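Local coordinates for protein adenylyl-sulfate kinase 1, chloroplastic (Arabidopsis thaliana, PDB 3UIE) that phosphorylates adenosine 5'-phosphosulfate with ATP at the 3' position, making the activated sulfate 3'-phosphoadenylyl sulfate in the chloroplast, at residues Ser106-Asp111 and Asp160-Pro165. Residues are numbered along the deposited sequence; the frame is centred on the assembly and turned at random.
Sequences SPYRTD and DDPYEP. With ADX (adenosine-5'-phosphosulfate), chain D.
Pro165 O is held by two donors of one guanidinium: Arg109 NE at 3.0 Å and Arg109 NH2 at 2.8 Å. NE and NH2 grip it side-on, and the oxygen lies in the guanidinium plane. In this P-loop kinase fold the contact joins the start of helix 109-117 to the loop before strand 171-173, beside the sulfate end of the bound substrate. Arg109 runs with CG anti to the backbone N and bends at chi3 (-74°), which turns its tip to Pro165. One face of the guanidinium rests on Glu164 CB. An alanine at Arg109 would remove both bonds to Pro165 O and would probably loosen the loop there. The backbone Arg109 N donates to the anti lone pair of Glu164 OE1, 2.9 Å and nearly straight at 166°. A water links the same oxygen to Thr110 N. Glu164 N donates to Pro107 O at 2.8 Å, in the carbonyl plane. Pro107 CB packs against Tyr163 CD1; the hydroxyl of Tyr163 is hydrogen-bonded to Thr31 OG1. Ser106, probably the phosphoserine intermediate as in related enzymes, gives its backbone N-H to O3B of the bound adenosine-5'-phosphosulfate. Tyr108 OH donates to the syn lone pair of Asp161 OD2 at 2.6 Å, with ring and carboxylate planes 76° apart.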
loop_
_atom_site.group_PDB
_atom_site.type_symbol
_atom_site.label_atom_id
_atom_site.label_comp_id
_atom_site.label_asym_id
_atom_site.label_seq_id
_atom_site.Cartn_x
_atom_site.Cartn_y
_atom_site.Cartn_z
ATOM N N SER A 106 3.050 -17.103 3.890
ATOM C CA SER A 106 3.647 -17.135 2.543
ATOM C C SER A 106 4.417 -18.423 2.264
ATOM O O SER A 106 5.632 -18.403 2.098
ATOM C CB SER A 106 4.520 -15.896 2.289
ATOM O OG SER A 106 5.391 -15.626 3.375
ATOM N N PRO A 107 3.700 -19.556 2.217
ATOM C CA PRO A 107 4.334 -20.881 2.247
ATOM C C PRO A 107 5.079 -21.271 0.971
ATOM O O PRO A 107 5.951 -22.116 1.040
ATOM C CB PRO A 107 3.143 -21.825 2.480
ATOM C CG PRO A 107 1.981 -21.096 1.879
ATOM C CD PRO A 107 2.231 -19.640 2.172
ATOM N N TYR A 108 4.744 -20.669 -0.165
ATOM C CA TYR A 108 5.270 -21.114 -1.451
ATOM C C TYR A 108 6.497 -20.314 -1.886
ATOM O O TYR A 108 6.478 -19.085 -1.981
ATOM C CB TYR A 108 4.174 -21.045 -2.518
ATOM C CG TYR A 108 2.874 -21.700 -2.091
ATOM C CD1 TYR A 108 2.869 -22.882 -1.351
ATOM C CD2 TYR A 108 1.655 -21.132 -2.418
ATOM C CE1 TYR A 108 1.668 -23.478 -0.962
ATOM C CE2 TYR A 108 0.461 -21.711 -2.033
ATOM C CZ TYR A 108 0.469 -22.880 -1.307
ATOM O OH TYR A 108 -0.736 -23.438 -0.936
ATOM N N ARG A 109 7.564 -21.045 -2.160
ATOM C CA ARG A 109 8.860 -20.485 -2.505
ATOM C C ARG A 109 8.759 -19.642 -3.777
ATOM O O ARG A 109 9.265 -18.522 -3.843
ATOM C CB ARG A 109 9.830 -21.669 -2.696
ATOM C CG ARG A 109 11.298 -21.353 -2.760
ATOM C CD ARG A 109 12.119 -22.668 -2.777
ATOM N NE ARG A 109 12.139 -23.302 -1.467
ATOM C CZ ARG A 109 11.875 -24.586 -1.227
ATOM N NH1 ARG A 109 11.563 -25.416 -2.206
ATOM N NH2 ARG A 109 11.931 -25.044 0.011
ATOM N N THR A 110 8.087 -20.184 -4.786
ATOM C CA THR A 110 7.929 -19.485 -6.060
ATOM C C THR A 110 7.246 -18.132 -5.876
ATOM O O THR A 110 7.580 -17.157 -6.560
ATOM C CB THR A 110 7.141 -20.337 -7.088
ATOM O OG1 THR A 110 7.133 -19.684 -8.364
ATOM C CG2 THR A 110 5.704 -20.574 -6.622
ATOM N N ASP A 111 6.276 -18.063 -4.969
ATOM C CA ASP A 111 5.547 -16.810 -4.765
ATOM C C ASP A 111 6.356 -15.791 -3.972
ATOM O O ASP A 111 6.333 -14.610 -4.296
ATOM C CB ASP A 111 4.187 -17.062 -4.122
ATOM C CG ASP A 111 3.295 -17.905 -4.990
ATOM O OD1 ASP A 111 3.196 -17.603 -6.198
ATOM O OD2 ASP A 111 2.709 -18.876 -4.476
ATOM N N ASP A 160 -1.715 -30.204 6.109
ATOM C CA ASP A 160 -2.316 -30.721 4.878
ATOM C C ASP A 160 -1.993 -29.847 3.666
ATOM O O ASP A 160 -2.606 -29.984 2.606
ATOM C CB ASP A 160 -3.830 -30.853 5.044
ATOM C CG ASP A 160 -4.213 -31.953 6.017
ATOM O OD1 ASP A 160 -5.119 -31.741 6.853
ATOM O OD2 ASP A 160 -3.594 -33.034 5.946
ATOM N N ASP A 161 -1.027 -28.949 3.831
ATOM C CA ASP A 161 -0.555 -28.104 2.738
ATOM C C ASP A 161 0.916 -27.804 2.995
ATOM O O ASP A 161 1.333 -27.676 4.145
ATOM C CB ASP A 161 -1.368 -26.812 2.651
ATOM C CG ASP A 161 -1.301 -26.170 1.272
ATOM O OD1 ASP A 161 -1.647 -26.841 0.275
ATOM O OD2 ASP A 161 -0.891 -24.995 1.179
ATOM N N PRO A 162 1.722 -27.728 1.929
ATOM C CA PRO A 162 3.164 -27.637 2.184
ATOM C C PRO A 162 3.633 -26.253 2.628
ATOM O O PRO A 162 3.063 -25.241 2.223
ATOM C CB PRO A 162 3.783 -28.005 0.829
ATOM C CG PRO A 162 2.730 -27.681 -0.174
ATOM C CD PRO A 162 1.412 -27.934 0.505
ATOM N N TYR A 163 4.641 -26.221 3.493
ATOM C CA TYR A 163 5.392 -24.998 3.718
ATOM C C TYR A 163 6.767 -25.220 3.116
ATOM O O TYR A 163 7.428 -26.211 3.436
ATOM C CB TYR A 163 5.535 -24.625 5.206
ATOM C CG TYR A 163 6.379 -23.368 5.352
ATOM C CD1 TYR A 163 5.816 -22.105 5.179
ATOM C CD2 TYR A 163 7.741 -23.449 5.595
ATOM C CE1 TYR A 163 6.591 -20.952 5.269
ATOM C CE2 TYR A 163 8.518 -22.313 5.691
ATOM C CZ TYR A 163 7.942 -21.067 5.516
ATOM O OH TYR A 163 8.724 -19.936 5.597
ATOM N N GLU A 164 7.184 -24.311 2.237
ATOM C CA GLU A 164 8.478 -24.402 1.571
ATOM C C GLU A 164 9.464 -23.380 2.130
ATOM O O GLU A 164 9.368 -22.195 1.828
ATOM C CB GLU A 164 8.293 -24.213 0.061
ATOM C CG GLU A 164 7.323 -25.233 -0.541
ATOM C CD GLU A 164 7.048 -25.011 -2.019
ATOM O OE1 GLU A 164 7.180 -23.863 -2.488
ATOM O OE2 GLU A 164 6.698 -25.987 -2.714
ATOM N N PRO A 165 10.413 -23.833 2.970
ATOM C CA PRO A 165 11.335 -22.856 3.555
ATOM C C PRO A 165 12.220 -22.165 2.515
ATOM O O PRO A 165 12.496 -22.720 1.453
ATOM C CB PRO A 165 12.186 -23.708 4.503
ATOM C CG PRO A 165 12.117 -25.070 3.933
ATOM C CD PRO A 165 10.719 -25.204 3.406
HETATM S SB ADX D . -0.843 -17.107 3.558
HETATM O O1B ADX D . -1.821 -16.730 2.577
HETATM O O2B ADX D . -0.487 -18.529 3.350
HETATM O O3B ADX D . 0.389 -16.303 3.434
HETATM P PA ADX D . -1.639 -15.643 5.783
HETATM O O1A ADX D . -2.136 -14.541 4.884
HETATM O O2A ADX D . -0.421 -15.218 6.588
HETATM O O3A ADX D . -1.401 -16.986 4.955
HETATM O "O5'" ADX D . -2.820 -15.999 6.765
HETATM C "C5'" ADX D . -2.570 -16.799 7.881
HETATM C "C4'" ADX D . -3.492 -16.651 8.976
HETATM O "O4'" ADX D . -4.782 -17.094 8.567
HETATM C "C3'" ADX D . -3.053 -17.524 10.096
HETATM O "O3'" ADX D . -2.879 -16.736 11.231
HETATM C "C2'" ADX D . -4.126 -18.388 10.372
HETATM O "O2'" ADX D . -4.612 -17.990 11.610
HETATM C "C1'" ADX D . -5.203 -18.137 9.391
HETATM N N9 ADX D . -5.582 -19.329 8.680
HETATM C C8 ADX D . -6.849 -19.737 8.437
HETATM N N7 ADX D . -6.811 -20.847 7.678
HETATM C C5 ADX D . -5.515 -21.144 7.440
HETATM C C6 ADX D . -4.860 -22.169 6.731
HETATM N N6 ADX D . -5.623 -23.170 6.055
HETATM N N1 ADX D . -3.504 -22.199 6.687
HETATM C C2 ADX D . -2.784 -21.253 7.312
HETATM N N3 ADX D . -3.384 -20.255 8.001
HETATM C C4 ADX D . -4.730 -20.174 8.078
HETATM O O HOH W 1 7.036 -22.942 -5.012
#